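Local atomic coordinates of endoglucanase (Cryptopygus antarcticus, PDB entry 5H4U), a protein that cleaves internal beta-1,4-glucosidic linkages in cellulose derivatives, lichenan and barley beta-glucan, releasing mainly short cello-oligosaccharides. Residues R26-C31 against D76-T81; N133-D138 against M202-V207; S174-L179 against G186-F191. All coordinates share one frame; numbering follows the deposited sequence.

Interaction 1: R26-C31 against D76-T81; sequences RYWDCC and DQQPFT
Next to the presumed nucleophile of this family 45 double-psi beta-barrel, the indole of Trp28 packs on Gln77 and Gln78, where the chain runs into strand 80-82. The evidence for pure packing is direct: no hydrogen bond crosses between the segments, and the two CA atoms nearest each other, those of Trp28 and Gln78, stand 9.4 Å apart. That distance is bridged from the 26-31 side by the indole, the part of this segment that makes the contact. Its CG lies anti to the backbone N (chi1 -170°), which extends the ring outward, six-membered end first, to the opposing chain. Two neighbouring ring carbons then meet the backbone carbonyl of Gln77: Trp28 CZ3 lies 3.6 Å from Gln77 O, and CH2 is equally near. The oxygen sits at the rim of the indole, close to its plane, and so faces ring C-H groups rather than the pi cloud. The Gln78 side chain crosses that of Trp28 at about a right angle, its CG meeting the ring neither over the face nor at the edge, 3.9 Å from Trp28 CH2. Gln77, by contrast, contributes mainly through its backbone; its NE2 is hydrogen-bonded to Arg48 O. Around the indole, Pro142, Met140 and Cys152 supply further packing, and Pro142 also touches Gln78. All three residues in contact are buried, placing this joint inside the protein, one residue along the chain from the inferred nucleophile Asp29, whose own side chain stays away from 76-81. Beyond Trp28 the chain is held by disulfides from Cys30 to Cys152 and from Cys31 to Cys66. Asp29 to Cys31 form an Asx turn, in which Cys31 N donates to Asp29 OD1 over 3.0 Å in a nearly straight bond (172°), reaching the oxygen from above the carboxylate, 55° out of its plane.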
loop_
_atom_site.group_PDB
_atom_site.type_symbol
_atom_site.label_atom_id
_atom_site.label_comp_id
_atom_site.label_asym_id
_atom_site.label_seq_id
_atom_site.Cartn_x
_atom_site.Cartn_y
_atom_site.Cartn_z
ATOM N N ARG A 26 -6.425 3.535 -5.436
ATOM C CA ARG A 26 -6.421 3.338 -3.991
ATOM C C ARG A 26 -7.010 1.980 -3.639
ATOM O O ARG A 26 -7.978 1.533 -4.257
ATOM C CB ARG A 26 -7.180 4.460 -3.276
ATOM C CG ARG A 26 -8.568 4.661 -3.732
ATOM C CD ARG A 26 -9.174 5.895 -3.146
ATOM N NE ARG A 26 -10.590 5.951 -3.464
ATOM C CZ ARG A 26 -11.086 6.493 -4.570
ATOM N NH1 ARG A 26 -10.276 7.023 -5.481
ATOM N NH2 ARG A 26 -12.395 6.467 -4.781
ATOM N N TYR A 27 -6.463 1.338 -2.615
ATOM C CA TYR A 27 -6.980 0.015 -2.310
ATOM C C TYR A 27 -6.501 -0.436 -0.949
ATOM O O TYR A 27 -5.473 0.019 -0.459
ATOM C CB TYR A 27 -6.557 -1.007 -3.377
ATOM C CG TYR A 27 -5.269 -1.755 -3.106
ATOM C CD1 TYR A 27 -4.035 -1.169 -3.359
ATOM C CD2 TYR A 27 -5.289 -3.076 -2.647
ATOM C CE1 TYR A 27 -2.847 -1.864 -3.135
ATOM C CE2 TYR A 27 -4.114 -3.774 -2.408
ATOM C CZ TYR A 27 -2.896 -3.164 -2.656
ATOM O OH TYR A 27 -1.735 -3.862 -2.419
ATOM N N TRP A 28 -7.281 -1.320 -0.338
ATOM C CA TRP A 28 -6.889 -1.941 0.920
ATOM C C TRP A 28 -7.700 -3.234 1.034
ATOM O O TRP A 28 -8.828 -3.232 1.526
ATOM C CB TRP A 28 -7.120 -1.049 2.115
ATOM C CG TRP A 28 -6.509 -1.579 3.353
ATOM C CD1 TRP A 28 -7.008 -2.554 4.175
ATOM C CD2 TRP A 28 -5.281 -1.154 3.931
ATOM N NE1 TRP A 28 -6.156 -2.765 5.234
ATOM C CE2 TRP A 28 -5.086 -1.917 5.109
ATOM C CE3 TRP A 28 -4.322 -0.203 3.570
ATOM C CZ2 TRP A 28 -3.968 -1.759 5.919
ATOM C CZ3 TRP A 28 -3.213 -0.048 4.374
ATOM C CH2 TRP A 28 -3.047 -0.818 5.541
ATOM N N ASP A 29 -7.109 -4.315 0.564
ATOM C CA ASP A 29 -7.741 -5.613 0.605
ATOM C C ASP A 29 -7.271 -6.441 1.790
ATOM O O ASP A 29 -7.693 -7.587 1.925
ATOM C CB ASP A 29 -7.493 -6.356 -0.715
ATOM C CG ASP A 29 -6.028 -6.652 -0.965
ATOM O OD1 ASP A 29 -5.181 -6.362 -0.083
ATOM O OD2 ASP A 29 -5.720 -7.144 -2.078
ATOM N N CYS A 30 -6.391 -5.903 2.632
ATOM C CA CYS A 30 -5.921 -6.560 3.839
ATOM C C CYS A 30 -5.010 -7.755 3.580
ATOM O O CYS A 30 -4.599 -8.414 4.546
ATOM C CB CYS A 30 -7.090 -7.042 4.715
ATOM S SG CYS A 30 -8.170 -5.762 5.387
ATOM N N CYS A 31 -4.687 -8.080 2.326
ATOM C CA CYS A 31 -4.020 -9.346 2.055
ATOM C C CYS A 31 -2.528 -9.265 2.356
ATOM O O CYS A 31 -1.919 -8.192 2.329
ATOM C CB CYS A 31 -4.168 -9.739 0.601
ATOM S SG CYS A 31 -5.830 -9.842 0.052
ATOM N N ASP A 76 0.674 -1.110 10.734
ATOM C CA ASP A 76 1.862 -0.305 10.565
ATOM C C ASP A 76 2.048 0.180 9.139
ATOM O O ASP A 76 2.789 1.144 8.900
ATOM C CB ASP A 76 3.024 -1.254 10.864
ATOM C CG ASP A 76 4.061 -0.654 11.694
ATOM O OD1 ASP A 76 3.963 0.559 11.896
ATOM O OD2 ASP A 76 4.967 -1.397 12.143
ATOM N N GLN A 77 1.384 -0.452 8.184
ATOM C CA GLN A 77 1.614 -0.146 6.789
ATOM C C GLN A 77 0.530 0.740 6.190
ATOM O O GLN A 77 0.232 0.649 4.998
ATOM C CB GLN A 77 1.829 -1.465 6.046
ATOM C CG GLN A 77 3.310 -1.878 6.213
ATOM C CD GLN A 77 3.607 -3.327 5.889
ATOM O OE1 GLN A 77 2.982 -3.928 5.020
ATOM N NE2 GLN A 77 4.577 -3.900 6.599
ATOM N N GLN A 78 -0.036 1.616 6.991
ATOM C CA GLN A 78 -0.977 2.654 6.620
ATOM C C GLN A 78 -0.251 3.912 6.158
ATOM O O GLN A 78 0.882 4.172 6.575
ATOM C CB GLN A 78 -1.848 3.027 7.793
ATOM C CG GLN A 78 -2.928 2.081 8.095
ATOM C CD GLN A 78 -3.740 2.624 9.224
ATOM O OE1 GLN A 78 -3.296 2.673 10.359
ATOM N NE2 GLN A 78 -4.910 3.104 8.903
ATOM N N PRO A 79 -0.924 4.719 5.340
ATOM C CA PRO A 79 -0.323 5.971 4.888
ATOM C C PRO A 79 -0.283 6.985 6.012
ATOM O O PRO A 79 -1.133 6.997 6.909
ATOM C CB PRO A 79 -1.256 6.437 3.764
ATOM C CG PRO A 79 -2.574 5.810 4.069
ATOM C CD PRO A 79 -2.264 4.498 4.760
ATOM N N PHE A 80 0.716 7.858 5.942
ATOM C CA PHE A 80 0.904 8.877 6.954
ATOM C C PHE A 80 1.619 10.062 6.332
ATOM O O PHE A 80 1.791 10.144 5.114
ATOM C CB PHE A 80 1.658 8.305 8.153
ATOM C CG PHE A 80 3.016 7.770 7.825
ATOM C CD1 PHE A 80 3.168 6.484 7.332
ATOM C CD2 PHE A 80 4.147 8.514 8.089
ATOM C CE1 PHE A 80 4.416 5.967 7.055
ATOM C CE2 PHE A 80 5.404 8.001 7.827
ATOM C CZ PHE A 80 5.536 6.726 7.310
ATOM N N THR A 81 2.027 10.986 7.189
ATOM C CA THR A 81 2.748 12.183 6.803
ATOM C C THR A 81 3.944 12.389 7.713
ATOM O O THR A 81 3.917 12.027 8.892
ATOM C CB THR A 81 1.895 13.420 6.951
ATOM O OG1 THR A 81 1.539 13.536 8.337
ATOM C CG2 THR A 81 0.649 13.312 6.120
#

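Interaction 2: N133-D138 against M202-V207; sequences NGNHFD and MKFTQV
Phe137 and Phe204 form a T-shaped (edge-to-face) pair, their centroids 5.4 Å apart and their planes inclined at 57°. Phe137 supplies the edge: its CE1 stands over the centre of the Phe204 ring, 4.2 Å above the plane. Apolar contact extends the pair, as the methyl of Met202 reaches Phe137, with Met202 CE 3.7 Å from Phe137 CD1. A bend at chi2 (65°) turns the methionine's end toward the Phe137 ring. A polar side chain meets an aromatic rim at Asn135, whose ND2 lies 3.6 Å from Phe204 CE1, near the ring plane; the amide stands almost perpendicular to the ring (82°). This nitrogen is hydrogen-bonded to Ser21 O, so the amide joins strand 19-27 while its flank packs on Phe204. With only a methyl at this position, as in an alanine, Ser21 O would probably lose that donor and a gap would open at the rim of Phe204. In the barrel, the short segments 135-138 and 202-207 run nearly at right angles, their axes 9.8 Å apart, and it is side chains that bridge them. Strand 19-27 pairs with both strands, Ala92 and Ile94 of strand 85-94 pack on Phe137, and Met109 of strand 106-111 touches Met202 and Phe204.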
loop_
_atom_site.group_PDB
_atom_site.type_symbol
_atom_site.label_atom_id
_atom_site.label_comp_id
_atom_site.label_asym_id
_atom_site.label_seq_id
_atom_site.Cartn_x
_atom_site.Cartn_y
_atom_site.Cartn_z
ATOM N N ASN A 133 -0.619 -1.982 -18.906
ATOM C CA ASN A 133 0.548 -1.462 -19.609
ATOM C C ASN A 133 0.913 -0.102 -19.016
ATOM O O ASN A 133 0.038 0.744 -18.793
ATOM C CB ASN A 133 0.293 -1.367 -21.121
ATOM N N GLY A 134 2.188 0.065 -18.639
ATOM C CA GLY A 134 2.718 1.361 -18.259
ATOM C C GLY A 134 3.226 1.372 -16.820
ATOM O O GLY A 134 3.854 0.413 -16.360
ATOM N N ASN A 135 2.966 2.478 -16.115
ATOM C CA ASN A 135 3.343 2.615 -14.707
ATOM C C ASN A 135 2.127 2.873 -13.828
ATOM O O ASN A 135 1.492 3.929 -13.918
ATOM C CB ASN A 135 4.379 3.709 -14.522
ATOM C CG ASN A 135 5.584 3.481 -15.357
ATOM O OD1 ASN A 135 6.084 2.352 -15.419
ATOM N ND2 ASN A 135 6.110 4.548 -15.966
ATOM N N HIS A 136 1.843 1.926 -12.943
ATOM C CA HIS A 136 0.622 1.943 -12.158
ATOM C C HIS A 136 1.005 1.728 -10.704
ATOM O O HIS A 136 1.665 0.734 -10.385
ATOM C CB HIS A 136 -0.303 0.818 -12.629
ATOM C CG HIS A 136 -0.758 0.963 -14.047
ATOM N ND1 HIS A 136 -2.065 1.221 -14.399
ATOM C CD2 HIS A 136 -0.063 0.879 -15.208
ATOM C CE1 HIS A 136 -2.158 1.283 -15.717
ATOM N NE2 HIS A 136 -0.957 1.081 -16.232
ATOM N N PHE A 137 0.576 2.631 -9.825
ATOM C CA PHE A 137 0.824 2.509 -8.390
ATOM C C PHE A 137 -0.527 2.478 -7.696
ATOM O O PHE A 137 -1.328 3.403 -7.853
ATOM C CB PHE A 137 1.671 3.667 -7.855
ATOM C CG PHE A 137 3.151 3.491 -8.049
ATOM C CD1 PHE A 137 3.730 3.677 -9.295
ATOM C CD2 PHE A 137 3.978 3.206 -6.971
ATOM C CE1 PHE A 137 5.092 3.540 -9.467
ATOM C CE2 PHE A 137 5.342 3.060 -7.139
ATOM C CZ PHE A 137 5.904 3.220 -8.379
ATOM N N ASP A 138 -0.772 1.430 -6.923
ATOM C CA ASP A 138 -2.017 1.273 -6.170
ATOM C C ASP A 138 -1.670 1.610 -4.733
ATOM O O ASP A 138 -1.035 0.819 -4.045
ATOM C CB ASP A 138 -2.598 -0.135 -6.303
ATOM C CG ASP A 138 -2.536 -0.674 -7.740
ATOM O OD1 ASP A 138 -2.823 0.094 -8.695
ATOM O OD2 ASP A 138 -2.220 -1.880 -7.925
ATOM N N MET A 202 0.782 11.223 -11.658
ATOM C CA MET A 202 1.982 11.762 -11.040
ATOM C C MET A 202 3.163 11.550 -11.974
ATOM O O MET A 202 3.068 10.840 -12.976
ATOM C CB MET A 202 2.218 11.130 -9.659
ATOM C CG MET A 202 2.289 9.595 -9.584
ATOM S SD MET A 202 3.705 8.994 -10.468
ATOM C CE MET A 202 3.554 7.281 -10.316
ATOM N N LYS A 203 4.280 12.178 -11.617
ATOM C CA LYS A 203 5.601 11.794 -12.075
ATOM C C LYS A 203 6.362 11.253 -10.868
ATOM O O LYS A 203 6.093 11.648 -9.739
ATOM C CB LYS A 203 6.328 12.980 -12.726
ATOM C CG LYS A 203 6.253 14.246 -11.910
ATOM C CD LYS A 203 7.014 15.438 -12.504
ATOM C CE LYS A 203 6.595 16.760 -11.806
ATOM N NZ LYS A 203 7.663 17.369 -10.909
ATOM N N PHE A 204 7.284 10.322 -11.085
ATOM C CA PHE A 204 7.928 9.628 -9.982
ATOM C C PHE A 204 9.389 9.381 -10.289
ATOM O O PHE A 204 9.789 9.234 -11.441
ATOM C CB PHE A 204 7.257 8.272 -9.666
ATOM C CG PHE A 204 7.456 7.203 -10.717
ATOM C CD1 PHE A 204 6.683 7.188 -11.867
ATOM C CD2 PHE A 204 8.385 6.186 -10.533
ATOM C CE1 PHE A 204 6.858 6.195 -12.842
ATOM C CE2 PHE A 204 8.559 5.173 -11.498
ATOM C CZ PHE A 204 7.794 5.182 -12.646
ATOM N N THR A 205 10.153 9.210 -9.227
ATOM C CA THR A 205 11.551 8.855 -9.335
ATOM C C THR A 205 11.907 7.904 -8.210
ATOM O O THR A 205 11.437 8.057 -7.075
ATOM C CB THR A 205 12.435 10.096 -9.271
ATOM O OG1 THR A 205 11.918 11.070 -10.188
ATOM C CG2 THR A 205 13.904 9.760 -9.623
ATOM N N GLN A 206 12.706 6.899 -8.544
ATOM C CA GLN A 206 13.132 5.954 -7.535
ATOM C C GLN A 206 14.099 6.661 -6.594
ATOM O O GLN A 206 14.866 7.537 -7.009
ATOM C CB GLN A 206 13.759 4.730 -8.190
ATOM C CG GLN A 206 14.493 3.817 -7.243
ATOM C CD GLN A 206 14.719 2.416 -7.820
ATOM O OE1 GLN A 206 14.416 1.422 -7.176
ATOM N NE2 GLN A 206 15.212 2.342 -9.039
ATOM N N VAL A 207 13.972 6.360 -5.299
ATOM C CA VAL A 207 14.831 6.927 -4.268
ATOM C C VAL A 207 15.246 5.787 -3.350
ATOM O O VAL A 207 14.599 4.743 -3.295
ATOM C CB VAL A 207 14.161 8.081 -3.465
ATOM C CG1 VAL A 207 13.664 9.180 -4.399
ATOM C CG2 VAL A 207 13.025 7.542 -2.619
#

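Interaction 3: S174-L179 against G186-F191; sequences SECNQL and GCNWRF
A disulfide, Cys176 to Cys187, joins the two segments covalently, with its two SG atoms 2.1 Å apart and a left-handed chi3 of -94°. The halves reach the bond differently: Cys187 SG is anti to its own backbone N (chi1 -170°), pointing out from the helix, whereas Cys176 SG lies beside its backbone N. The bridge ties the 3-10 turn of 174-178 to helix 184-191, two elements close in sequence, in a region outside the barrel strands. Each end of the disulfide has apolar company. Phe191, one helical turn past Cys187, presents its edge to Cys176 SG in a sulfur-aromatic contact, the sulfur 4.0 Å from CE2 and 76° off the ring normal. The guanidinium of Arg190 has Phe191 CZ over one face, 3.8 Å above its plane, while its NH1 donates to Ile170 O. At the other sulfur, Leu179 CD2 packs 4.2 Å from Cys187 SG. Ile170 packs on Cys187 and Trp163 on Leu179, so loop residues border both. Asn188 adds a polar neighbour at the margin: its OD1 lies 3.8 Å from Cys176 SG, but its hydrogen bond is with Gln173 NE2.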
loop_
_atom_site.group_PDB
_atom_site.type_symbol
_atom_site.label_atom_id
_atom_site.label_comp_id
_atom_site.label_asym_id
_atom_site.label_seq_id
_atom_site.Cartn_x
_atom_site.Cartn_y
_atom_site.Cartn_z
ATOM N N SER A 174 -17.076 10.580 7.036
ATOM C CA SER A 174 -18.029 10.102 8.040
ATOM C C SER A 174 -18.051 8.577 8.104
ATOM O O SER A 174 -18.167 7.996 9.191
ATOM C CB SER A 174 -19.438 10.643 7.762
ATOM O OG SER A 174 -20.136 9.891 6.774
ATOM N N GLU A 175 -17.902 7.909 6.961
ATOM C CA GLU A 175 -17.874 6.456 6.961
ATOM C C GLU A 175 -16.548 5.873 7.437
ATOM O O GLU A 175 -16.453 4.640 7.570
ATOM C CB GLU A 175 -18.234 5.902 5.583
ATOM C CG GLU A 175 -19.629 6.254 5.141
ATOM C CD GLU A 175 -19.843 6.081 3.656
ATOM O OE1 GLU A 175 -19.462 7.005 2.914
ATOM O OE2 GLU A 175 -20.369 5.013 3.221
ATOM N N CYS A 176 -15.545 6.700 7.751
ATOM C CA CYS A 176 -14.344 6.137 8.363
ATOM C C CYS A 176 -14.651 5.438 9.686
ATOM O O CYS A 176 -13.919 4.524 10.064
ATOM C CB CYS A 176 -13.288 7.224 8.551
ATOM S SG CYS A 176 -12.240 7.522 7.079
ATOM N N ASN A 177 -15.753 5.803 10.359
ATOM C CA ASN A 177 -16.159 5.123 11.590
ATOM C C ASN A 177 -16.515 3.663 11.365
ATOM O O ASN A 177 -16.478 2.887 12.327
ATOM C CB ASN A 177 -17.364 5.826 12.219
ATOM N N GLN A 178 -16.816 3.259 10.117
ATOM C CA GLN A 178 -17.151 1.873 9.820
ATOM C C GLN A 178 -15.932 0.967 9.805
ATOM O O GLN A 178 -16.079 -0.259 9.858
ATOM C CB GLN A 178 -17.885 1.763 8.489
ATOM C CG GLN A 178 -19.131 2.578 8.442
ATOM C CD GLN A 178 -19.741 2.677 7.057
ATOM O OE1 GLN A 178 -19.487 1.832 6.173
ATOM N NE2 GLN A 178 -20.602 3.698 6.868
ATOM N N LEU A 179 -14.776 1.524 9.743
ATOM C CA LEU A 179 -13.538 0.785 9.694
ATOM C C LEU A 179 -13.054 0.442 11.088
ATOM O O LEU A 179 -13.508 1.017 12.082
ATOM C CB LEU A 179 -12.477 1.602 8.969
ATOM C CG LEU A 179 -12.510 1.224 7.496
ATOM C CD1 LEU A 179 -13.740 1.784 6.765
ATOM C CD2 LEU A 179 -11.196 1.572 6.819
ATOM N N GLY A 186 -5.312 5.846 8.757
ATOM C CA GLY A 186 -5.068 5.787 7.326
ATOM C C GLY A 186 -6.277 6.234 6.546
ATOM O O GLY A 186 -6.187 7.091 5.661
ATOM N N CYS A 187 -7.440 5.709 6.927
ATOM C CA CYS A 187 -8.700 6.137 6.344
ATOM C C CYS A 187 -8.772 7.652 6.314
ATOM O O CYS A 187 -8.925 8.253 5.245
ATOM C CB CYS A 187 -9.850 5.544 7.155
ATOM S SG CYS A 187 -11.434 5.725 6.440
ATOM N N ASN A 188 -8.554 8.290 7.469
ATOM C CA ASN A 188 -8.700 9.742 7.550
ATOM C C ASN A 188 -7.683 10.464 6.678
ATOM O O ASN A 188 -7.999 11.494 6.061
ATOM C CB ASN A 188 -8.627 10.192 9.008
ATOM C CG ASN A 188 -9.969 10.022 9.721
ATOM O OD1 ASN A 188 -11.018 10.422 9.200
ATOM N ND2 ASN A 188 -9.957 9.345 10.857
ATOM N N TRP A 189 -6.462 9.935 6.610
ATOM C CA TRP A 189 -5.440 10.504 5.740
ATOM C C TRP A 189 -5.953 10.692 4.314
ATOM O O TRP A 189 -5.619 11.677 3.649
ATOM C CB TRP A 189 -4.233 9.585 5.781
ATOM C CG TRP A 189 -3.041 9.969 5.002
ATOM C CD1 TRP A 189 -1.937 10.622 5.455
ATOM C CD2 TRP A 189 -2.784 9.633 3.629
ATOM N NE1 TRP A 189 -1.022 10.739 4.438
ATOM C CE2 TRP A 189 -1.519 10.137 3.310
ATOM C CE3 TRP A 189 -3.516 8.968 2.641
ATOM C CZ2 TRP A 189 -0.967 10.003 2.044
ATOM C CZ3 TRP A 189 -2.971 8.838 1.394
ATOM C CH2 TRP A 189 -1.711 9.355 1.099
ATOM N N ARG A 190 -6.808 9.784 3.849
ATOM C CA ARG A 190 -7.305 9.880 2.486
ATOM C C ARG A 190 -8.147 11.142 2.264
ATOM O O ARG A 190 -8.169 11.692 1.151
ATOM C CB ARG A 190 -8.103 8.623 2.157
ATOM C CG ARG A 190 -8.794 8.652 0.829
ATOM C CD ARG A 190 -9.898 7.645 0.800
ATOM N NE ARG A 190 -10.811 7.905 -0.299
ATOM C CZ ARG A 190 -11.917 7.214 -0.528
ATOM N NH1 ARG A 190 -12.258 6.198 0.251
ATOM N NH2 ARG A 190 -12.685 7.554 -1.538
ATOM N N PHE A 191 -8.838 11.617 3.301
ATOM C CA PHE A 191 -9.678 12.791 3.176
ATOM C C PHE A 191 -9.023 14.067 3.666
ATOM O O PHE A 191 -9.564 15.150 3.416
ATOM C CB PHE A 191 -10.991 12.583 3.929
ATOM C CG PHE A 191 -11.801 11.468 3.396
ATOM C CD1 PHE A 191 -12.530 11.659 2.241
ATOM C CD2 PHE A 191 -11.823 10.235 4.013
ATOM C CE1 PHE A 191 -13.278 10.654 1.710
ATOM C CE2 PHE A 191 -12.577 9.217 3.477
ATOM C CZ PHE A 191 -13.306 9.430 2.322
#

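Interaction 1 closes along the chain before the other two open, while interaction 3 is nested in the long loop closed by interaction 2. Interactions 1 and 2 have centres about 17 Å apart and share the barrel sheet, where strand 19-27 pairs with both 135-140 and 201-207; Tyr27 CE1 touches Asp138 O at 3.4 Å, joining the segments that carry the two inferred catalytic aspartates. Interaction 3 centres about 12 Å from interaction 1, and they meet where Trp189 of helix 184-191 packs against Thr81. Interactions 2 and 3 do not touch, their centres about 25 Å apart. Interaction 1 thus lies between barrel packing and the disulfide-linked helical region.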